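Local coordinates for protein putative glucoamylase (Bacteroides caccae ATCC 43185, PDB 4QT9) that is a putative glucoamylase with an alpha/alpha toroid fold, probably hydrolysing glucosidic linkages in alpha-glucans, at residues E103-W115 against G121-L135. Numbering follows the deposited sequence.
Sequences EKADRFHGAYPHW and GKVKPFGQKDNGGDL
Phe126 meets two rings of 103-115, His114 with a face and Trp115 with an edge. The face stacks on His114, centroids 4.0 Å apart and planes 17° from parallel, while its CD1-CE1 edge stands on the six-membered ring of Trp115 in a T-shaped pair, planes at 85°. With chi1 at -166°, CG of His114 lies anti to the backbone N, which carries the imidazole out over Phe126. Trp115 also has the extended chain of Lys124 running alongside, and its NE1 bonds to Glu49.

Phe108 lies flat on the glycine backbone: Gly132 CA sits 3.6 Å from its ring centroid, almost on the normal, and Val123 CG1 meets the ring edge. With an alanine in place of Phe108, Gly132 would probably lose its aromatic cover and a gap would open beside Val123. The other Val123 methyl, CG2, packs on Pro113 CB at 3.6 Å.

Backbone and carboxylate bonds tie the two segments at several points. Asp106 bonds twice, its N to Gly121 O at 2.9 Å and its OD2, approached from above the carboxylate plane, to Val123 N at 3.0 Å. Lys124 N bonds to Trp115 O and, near the end of 121-135, Asp134 N bonds to Tyr112 O.

Three waters add bridges round His114 and Trp115. One joins His114 N to Asp130 OD1 and Gly132 O; a second, in the imidazole plane, links His114 ND1 with Asp130 OD2 and Asp134 OD2, while OD1 of Asp134 caps helix 135-152 at Glu137; a third connects Trp115 N to Lys124 O.

The whole is a long connection between helices 88-104 and 135-152 of the alpha/alpha toroid, folded back on itself around an aromatic cluster of His114, Trp115 and Phe126.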
ATOM      1  N   GLU A 103      -4.068 -11.948 -16.466  1.00 29.18           N
ATOM      2  CA  GLU A 103      -3.629 -13.146 -17.179  1.00 29.72           C
ATOM      3  C   GLU A 103      -3.068 -12.764 -18.551  1.00 34.84           C
ATOM      4  O   GLU A 103      -2.235 -13.492 -19.089  1.00 35.10           O
ATOM      5  CB  GLU A 103      -4.789 -14.148 -17.346  1.00 31.29           C
ATOM      6  CG  GLU A 103      -5.282 -14.786 -16.053  1.00 37.83           C
ATOM      7  CD  GLU A 103      -6.523 -15.655 -16.183  1.00 50.06           C
ATOM      8  OE1 GLU A 103      -7.379 -15.364 -17.052  1.00 31.80           O
ATOM      9  OE2 GLU A 103      -6.655 -16.611 -15.383  1.00 35.38           O
ATOM     10  N   LYS A 104      -3.489 -11.598 -19.080  1.00 30.64           N
ATOM     11  CA  LYS A 104      -3.121 -11.097 -20.407  1.00 31.21           C
ATOM     12  C   LYS A 104      -2.064  -9.979 -20.415  1.00 34.50           C
ATOM     13  O   LYS A 104      -1.285  -9.910 -21.368  1.00 34.45           O
ATOM     14  CB  LYS A 104      -4.391 -10.592 -21.133  1.00 32.80           C
ATOM     15  CG  LYS A 104      -5.256 -11.755 -21.654  1.00 51.90           C
ATOM     16  CD  LYS A 104      -6.753 -11.426 -21.801  1.00 66.93           C
ATOM     17  CE  LYS A 104      -7.136 -10.876 -23.159  1.00 79.16           C
ATOM     18  NZ  LYS A 104      -8.611 -10.897 -23.369  1.00 88.17           N
ATOM     19  N   ALA A 105      -2.040  -9.110 -19.378  1.00 30.06           N
ATOM     20  CA  ALA A 105      -1.157  -7.940 -19.297  1.00 28.55           C
ATOM     21  C   ALA A 105       0.302  -8.340 -19.268  1.00 33.32           C
ATOM     22  O   ALA A 105       0.606  -9.451 -18.864  1.00 32.82           O
ATOM     23  CB  ALA A 105      -1.495  -7.117 -18.075  1.00 28.01           C
ATOM     24  N   ASP A 106       1.201  -7.447 -19.726  1.00 30.13           N
ATOM     25  CA  ASP A 106       2.655  -7.671 -19.754  1.00 28.38           C
ATOM     26  C   ASP A 106       3.221  -8.036 -18.398  1.00 30.83           C
ATOM     27  O   ASP A 106       2.861  -7.437 -17.397  1.00 28.68           O
ATOM     28  CB  ASP A 106       3.384  -6.421 -20.265  1.00 29.25           C
ATOM     29  CG  ASP A 106       3.215  -6.163 -21.745  1.00 36.22           C
ATOM     30  OD1 ASP A 106       2.639  -7.042 -22.443  1.00 36.32           O
ATOM     31  OD2 ASP A 106       3.666  -5.082 -22.215  1.00 41.52           O
ATOM     32  N   ARG A 107       4.094  -9.065 -18.398  1.00 29.33           N
ATOM     33  CA  ARG A 107       4.801  -9.629 -17.243  0.70 28.96           C
ATOM     34  C   ARG A 107       6.268  -9.798 -17.604  1.00 32.78           C
ATOM     35  O   ARG A 107       6.584  -9.976 -18.777  1.00 33.17           O
ATOM     36  CB  ARG A 107       4.223 -10.993 -16.798  0.70 29.96           C
ATOM     37  CG  ARG A 107       2.733 -11.016 -16.532  0.70 42.24           C
ATOM     38  CD  ARG A 107       2.254 -12.364 -16.029  0.70 40.16           C
ATOM     39  NE  ARG A 107       2.614 -12.574 -14.623  0.70 43.52           N
ATOM     40  CZ  ARG A 107       2.157 -13.578 -13.881  0.70 46.60           C
ATOM     41  NH1 ARG A 107       1.321 -14.472 -14.401  0.70 21.75           N
ATOM     42  NH2 ARG A 107       2.531 -13.698 -12.610  0.70 19.65           N
ATOM     43  N   PHE A 108       7.157  -9.738 -16.604  1.00 27.78           N
ATOM     44  CA  PHE A 108       8.609  -9.823 -16.753  1.00 25.09           C
ATOM     45  C   PHE A 108       9.114 -10.761 -15.703  1.00 27.32           C
ATOM     46  O   PHE A 108       9.179 -10.409 -14.532  1.00 27.16           O
ATOM     47  CB  PHE A 108       9.212  -8.391 -16.649  1.00 24.74           C
ATOM     48  CG  PHE A 108       8.507  -7.412 -17.568  1.00 24.67           C
ATOM     49  CD1 PHE A 108       7.373  -6.726 -17.144  1.00 25.78           C
ATOM     50  CD2 PHE A 108       8.884  -7.293 -18.903  1.00 26.04           C
ATOM     51  CE1 PHE A 108       6.676  -5.885 -18.014  1.00 24.95           C
ATOM     52  CE2 PHE A 108       8.207  -6.428 -19.764  1.00 26.72           C
ATOM     53  CZ  PHE A 108       7.113  -5.723 -19.306  1.00 23.02           C
ATOM     54  N   HIS A 109       9.351 -12.016 -16.121  1.00 26.10           N
ATOM     55  CA  HIS A 109       9.733 -13.169 -15.281  1.00 25.19           C
ATOM     56  C   HIS A 109       8.649 -13.334 -14.208  1.00 28.04           C
ATOM     57  O   HIS A 109       8.944 -13.446 -13.025  1.00 27.98           O
ATOM     58  CB  HIS A 109      11.156 -13.024 -14.697  1.00 25.27           C
ATOM     59  CG  HIS A 109      12.227 -13.300 -15.700  1.00 28.87           C
ATOM     60  ND1 HIS A 109      12.675 -14.582 -15.941  1.00 30.32           N
ATOM     61  CD2 HIS A 109      12.894 -12.447 -16.508  1.00 30.64           C
ATOM     62  CE1 HIS A 109      13.603 -14.472 -16.875  1.00 30.37           C
ATOM     63  NE2 HIS A 109      13.765 -13.209 -17.255  1.00 30.94           N
ATOM     64  N   GLY A 110       7.392 -13.245 -14.643  1.00 24.40           N
ATOM     65  CA  GLY A 110       6.235 -13.378 -13.766  1.00 24.23           C
ATOM     66  C   GLY A 110       5.869 -12.145 -12.961  1.00 28.15           C
ATOM     67  O   GLY A 110       4.770 -12.089 -12.407  1.00 29.70           O
ATOM     68  N   ALA A 111       6.780 -11.163 -12.858  1.00 22.36           N
ATOM     69  CA  ALA A 111       6.530  -9.946 -12.099  1.00 21.54           C
ATOM     70  C   ALA A 111       5.766  -8.924 -12.963  1.00 25.85           C
ATOM     71  O   ALA A 111       5.917  -8.893 -14.185  1.00 25.32           O
ATOM     72  CB  ALA A 111       7.840  -9.341 -11.589  1.00 21.65           C
ATOM     73  N   TYR A 112       4.971  -8.077 -12.323  1.00 22.89           N
ATOM     74  CA  TYR A 112       4.206  -7.078 -13.060  0.50 21.37           C
ATOM     75  C   TYR A 112       4.933  -5.729 -13.080  1.00 27.42           C
ATOM     76  O   TYR A 112       5.693  -5.414 -12.155  1.00 25.88           O
ATOM     77  CB  TYR A 112       2.790  -6.952 -12.490  0.50 20.01           C
ATOM     78  CG  TYR A 112       1.912  -8.133 -12.851  0.50 20.77           C
ATOM     79  CD1 TYR A 112       1.346  -8.246 -14.121  0.50 22.25           C
ATOM     80  CD2 TYR A 112       1.678  -9.160 -11.939  0.50 20.91           C
ATOM     81  CE1 TYR A 112       0.518  -9.319 -14.454  0.50 21.84           C
ATOM     82  CE2 TYR A 112       0.874 -10.252 -12.270  0.50 21.14           C
ATOM     83  CZ  TYR A 112       0.292 -10.321 -13.529  0.50 26.78           C
ATOM     84  OH  TYR A 112      -0.525 -11.363 -13.866  0.50 25.12           O
ATOM     85  N   PRO A 113       4.733  -4.909 -14.154  1.00 26.45           N
ATOM     86  CA  PRO A 113       5.378  -3.578 -14.166  1.00 26.05           C
ATOM     87  C   PRO A 113       4.667  -2.617 -13.219  1.00 29.66           C
ATOM     88  O   PRO A 113       3.563  -2.932 -12.757  1.00 30.63           O
ATOM     89  CB  PRO A 113       5.163  -3.113 -15.605  1.00 27.65           C
ATOM     90  CG  PRO A 113       3.860  -3.737 -16.000  1.00 31.58           C
ATOM     91  CD  PRO A 113       3.878  -5.096 -15.355  1.00 27.78           C
ATOM     92  N   HIS A 114       5.248  -1.425 -12.983  1.00 25.37           N
ATOM     93  CA  HIS A 114       4.579  -0.382 -12.184  1.00 25.08           C
ATOM     94  C   HIS A 114       3.234   0.019 -12.823  1.00 27.89           C
ATOM     95  O   HIS A 114       2.209   0.075 -12.150  1.00 28.23           O
ATOM     96  CB  HIS A 114       5.458   0.868 -12.073  1.00 26.01           C
ATOM     97  CG  HIS A 114       5.016   1.840 -11.019  1.00 28.14           C
ATOM     98  ND1 HIS A 114       5.909   2.355 -10.122  1.00 30.03           N
ATOM     99  CD2 HIS A 114       3.790   2.340 -10.748  1.00 30.19           C
ATOM    100  CE1 HIS A 114       5.214   3.146  -9.323  1.00 29.37           C
ATOM    101  NE2 HIS A 114       3.934   3.170  -9.664  1.00 30.12           N
ATOM    102  N   TRP A 115       3.246   0.243 -14.135  1.00 24.35           N
ATOM    103  CA  TRP A 115       2.071   0.680 -14.898  1.00 23.75           C
ATOM    104  C   TRP A 115       1.812  -0.106 -16.167  1.00 27.65           C
ATOM    105  O   TRP A 115       2.751  -0.534 -16.828  1.00 27.07           O
ATOM    106  CB  TRP A 115       2.299   2.126 -15.378  1.00 21.96           C
ATOM    107  CG  TRP A 115       2.280   3.220 -14.355  1.00 23.13           C
ATOM    108  CD1 TRP A 115       1.542   3.262 -13.208  1.00 25.73           C
ATOM    109  CD2 TRP A 115       2.858   4.524 -14.511  1.00 23.83           C
ATOM    110  NE1 TRP A 115       1.676   4.491 -12.602  1.00 26.27           N
ATOM    111  CE2 TRP A 115       2.471   5.292 -13.386  1.00 28.42           C
ATOM    112  CE3 TRP A 115       3.664   5.127 -15.501  1.00 25.84           C
ATOM    113  CZ2 TRP A 115       2.875   6.629 -13.213  1.00 28.15           C
ATOM    114  CZ3 TRP A 115       4.028   6.463 -15.351  1.00 27.66           C
ATOM    115  CH2 TRP A 115       3.643   7.196 -14.215  1.00 28.24           C
ATOM    116  N   GLY A 121      -3.142  -3.538 -21.813  1.00 30.81           N
ATOM    117  CA  GLY A 121      -2.334  -4.355 -20.915  1.00 28.55           C
ATOM    118  C   GLY A 121      -0.853  -4.286 -21.234  1.00 29.82           C
ATOM    119  O   GLY A 121      -0.056  -5.063 -20.706  1.00 28.00           O
ATOM    120  N   LYS A 122      -0.469  -3.330 -22.086  1.00 26.16           N
ATOM    121  CA  LYS A 122       0.926  -3.090 -22.433  1.00 25.70           C
ATOM    122  C   LYS A 122       1.584  -2.215 -21.367  1.00 28.00           C
ATOM    123  O   LYS A 122       0.952  -1.299 -20.846  1.00 27.04           O
ATOM    124  CB  LYS A 122       1.030  -2.432 -23.823  1.00 29.36           C
ATOM    125  CG  LYS A 122       0.498  -3.312 -24.968  1.00 31.11           C
ATOM    126  CD  LYS A 122       1.464  -4.428 -25.378  1.00 46.20           C
ATOM    127  CE  LYS A 122       1.011  -5.078 -26.670  1.00 64.88           C
ATOM    128  NZ  LYS A 122       1.727  -6.349 -26.936  1.00 82.44           N
ATOM    129  N   VAL A 123       2.837  -2.514 -21.011  1.00 23.89           N
ATOM    130  CA  VAL A 123       3.588  -1.739 -20.029  1.00 22.10           C
ATOM    131  C   VAL A 123       3.694  -0.245 -20.428  1.00 26.91           C
ATOM    132  O   VAL A 123       3.817   0.096 -21.603  1.00 27.39           O
ATOM    133  CB  VAL A 123       5.014  -2.349 -19.771  1.00 24.60           C
ATOM    134  CG1 VAL A 123       5.821  -2.491 -21.058  1.00 24.84           C
ATOM    135  CG2 VAL A 123       5.809  -1.538 -18.734  1.00 22.83           C
ATOM    136  N   LYS A 124       3.634   0.631 -19.430  1.00 22.05           N
ATOM    137  CA  LYS A 124       3.930   2.029 -19.617  1.00 21.79           C
ATOM    138  C   LYS A 124       5.161   2.276 -18.763  1.00 27.52           C
ATOM    139  O   LYS A 124       5.091   2.123 -17.533  1.00 24.26           O
ATOM    140  CB  LYS A 124       2.773   2.998 -19.313  1.00 23.63           C
ATOM    141  CG  LYS A 124       3.273   4.442 -19.450  1.00 27.16           C
ATOM    142  CD  LYS A 124       2.270   5.521 -19.065  1.00 36.23           C
ATOM    143  CE  LYS A 124       2.850   6.898 -19.265  1.00 36.53           C
ATOM    144  NZ  LYS A 124       1.903   7.972 -18.847  1.00 40.36           N
ATOM    145  N   PRO A 125       6.314   2.608 -19.397  1.00 27.60           N
ATOM    146  CA  PRO A 125       7.537   2.834 -18.599  1.00 28.05           C
ATOM    147  C   PRO A 125       7.318   3.892 -17.518  1.00 34.29           C
ATOM    148  O   PRO A 125       6.665   4.900 -17.774  1.00 34.30           O
ATOM    149  CB  PRO A 125       8.581   3.262 -19.632  1.00 30.46           C
ATOM    150  CG  PRO A 125       8.067   2.668 -20.949  1.00 35.81           C
ATOM    151  CD  PRO A 125       6.557   2.819 -20.845  1.00 30.17           C
ATOM    152  N   PHE A 126       7.762   3.601 -16.274  1.00 32.20           N
ATOM    153  CA  PHE A 126       7.594   4.534 -15.160  1.00 31.60           C
ATOM    154  C   PHE A 126       8.752   5.561 -15.157  1.00 41.94           C
ATOM    155  O   PHE A 126       8.672   6.592 -14.497  1.00 44.19           O
ATOM    156  CB  PHE A 126       7.444   3.792 -13.824  1.00 31.38           C
ATOM    157  CG  PHE A 126       7.247   4.687 -12.618  1.00 32.07           C
ATOM    158  CD1 PHE A 126       6.084   5.434 -12.464  1.00 33.57           C
ATOM    159  CD2 PHE A 126       8.216   4.760 -11.620  1.00 33.69           C
ATOM    160  CE1 PHE A 126       5.905   6.273 -11.352  1.00 34.22           C
ATOM    161  CE2 PHE A 126       8.027   5.581 -10.491  1.00 36.42           C
ATOM    162  CZ  PHE A 126       6.878   6.346 -10.373  1.00 33.73           C
ATOM    163  N   GLY A 127       9.736   5.295 -16.006  1.00 40.25           N
ATOM    164  CA  GLY A 127      10.947   6.057 -16.295  1.00 40.79           C
ATOM    165  C   GLY A 127      11.577   5.333 -17.469  1.00 45.58           C
ATOM    166  O   GLY A 127      11.217   4.179 -17.711  1.00 45.99           O
ATOM    167  N   GLN A 128      12.487   5.971 -18.225  1.00 42.41           N
ATOM    168  CA  GLN A 128      13.102   5.356 -19.427  1.00 42.91           C
ATOM    169  C   GLN A 128      13.531   3.877 -19.216  1.00 44.48           C
ATOM    170  O   GLN A 128      13.014   2.973 -19.878  1.00 43.77           O
ATOM    171  CB  GLN A 128      14.319   6.177 -19.908  1.00 45.56           C
ATOM    172  CG  GLN A 128      14.754   5.884 -21.353  1.00 61.08           C
ATOM    173  CD  GLN A 128      16.188   6.286 -21.637  1.00 87.58           C
ATOM    174  OE1 GLN A 128      16.611   7.425 -21.396  1.00 86.27           O
ATOM    175  NE2 GLN A 128      16.959   5.363 -22.195  1.00 81.39           N
ATOM    176  N   LYS A 129      14.436   3.644 -18.276  1.00 39.06           N
ATOM    177  CA  LYS A 129      14.969   2.313 -18.018  1.00 37.58           C
ATOM    178  C   LYS A 129      14.056   1.459 -17.091  1.00 38.04           C
ATOM    179  O   LYS A 129      14.319   0.277 -16.917  1.00 39.39           O
ATOM    180  CB  LYS A 129      16.402   2.424 -17.486  1.00 39.66           C
ATOM    181  CG  LYS A 129      17.338   3.055 -18.521  1.00 46.79           C
ATOM    182  CD  LYS A 129      18.763   3.199 -18.032  1.00 55.48           C
ATOM    183  CE  LYS A 129      19.688   3.620 -19.149  1.00 59.69           C
ATOM    184  NZ  LYS A 129      21.101   3.712 -18.687  1.00 69.73           N
ATOM    185  N   ASP A 130      12.957   2.026 -16.583  1.00 31.18           N
ATOM    186  CA  ASP A 130      11.990   1.308 -15.764  1.00 29.37           C
ATOM    187  C   ASP A 130      10.804   0.911 -16.681  1.00 33.01           C
ATOM    188  O   ASP A 130       9.700   1.454 -16.578  1.00 32.89           O
ATOM    189  CB  ASP A 130      11.568   2.166 -14.548  1.00 29.96           C
ATOM    190  CG  ASP A 130      10.706   1.463 -13.506  1.00 32.04           C
ATOM    191  OD1 ASP A 130      10.374   0.263 -13.705  1.00 33.49           O
ATOM    192  OD2 ASP A 130      10.340   2.114 -12.511  1.00 29.42           O
ATOM    193  N   ASN A 131      11.078  -0.001 -17.627  1.00 29.08           N
ATOM    194  CA  ASN A 131      10.121  -0.476 -18.642  1.00 28.61           C
ATOM    195  C   ASN A 131       9.839  -1.987 -18.485  1.00 30.85           C
ATOM    196  O   ASN A 131       9.402  -2.643 -19.414  1.00 31.07           O
ATOM    197  CB  ASN A 131      10.693  -0.182 -20.049  1.00 28.52           C
ATOM    198  CG  ASN A 131      11.979  -0.928 -20.395  1.00 42.55           C
ATOM    199  OD1 ASN A 131      12.703  -1.439 -19.535  1.00 39.51           O
ATOM    200  ND2 ASN A 131      12.320  -0.968 -21.659  1.00 29.26           N
ATOM    201  N   GLY A 132      10.149  -2.543 -17.331  1.00 27.27           N
ATOM    202  CA  GLY A 132       9.971  -3.975 -17.141  1.00 26.51           C
ATOM    203  C   GLY A 132       9.276  -4.273 -15.842  1.00 28.82           C
ATOM    204  O   GLY A 132       8.309  -3.616 -15.490  1.00 27.17           O
ATOM    205  N   GLY A 133       9.761  -5.281 -15.146  1.00 25.78           N
ATOM    206  CA  GLY A 133       9.197  -5.669 -13.867  1.00 23.95           C
ATOM    207  C   GLY A 133       9.616  -4.736 -12.752  1.00 24.04           C
ATOM    208  O   GLY A 133      10.701  -4.151 -12.778  1.00 22.93           O
ATOM    209  N   ASP A 134       8.706  -4.560 -11.804  1.00 19.44           N
ATOM    210  CA  ASP A 134       8.837  -3.789 -10.562  1.00 19.08           C
ATOM    211  C   ASP A 134       8.392  -4.745  -9.464  1.00 23.86           C
ATOM    212  O   ASP A 134       7.191  -5.036  -9.367  1.00 24.34           O
ATOM    213  CB  ASP A 134       7.957  -2.509 -10.643  1.00 19.87           C
ATOM    214  CG  ASP A 134       8.063  -1.627  -9.414  1.00 31.13           C
ATOM    215  OD1 ASP A 134       8.129  -2.183  -8.273  1.00 33.33           O
ATOM    216  OD2 ASP A 134       8.094  -0.393  -9.574  1.00 30.40           O
ATOM    217  N   LEU A 135       9.341  -5.335  -8.720  1.00 21.68           N
ATOM    218  CA  LEU A 135       9.006  -6.379  -7.741  1.00 21.68           C
ATOM    219  C   LEU A 135       8.260  -5.872  -6.487  1.00 24.87           C
ATOM    220  O   LEU A 135       7.462  -6.611  -5.896  1.00 25.18           O
ATOM    221  CB  LEU A 135      10.254  -7.170  -7.334  1.00 21.56           C
ATOM    222  CG  LEU A 135      10.003  -8.594  -6.837  1.00 26.08           C
ATOM    223  CD1 LEU A 135       9.429  -9.471  -7.922  1.00 26.51           C
ATOM    224  CD2 LEU A 135      11.262  -9.202  -6.269  1.00 25.00           C
TER
HETATM  225  O   HOH W   1       7.802  -1.157 -14.474  1.00 17.60           O
HETATM  226  O   HOH W   2       8.727   1.740 -10.624  1.00 30.83           O
HETATM  227  O   HOH W   3       5.948   0.652 -15.407  1.00 14.97           O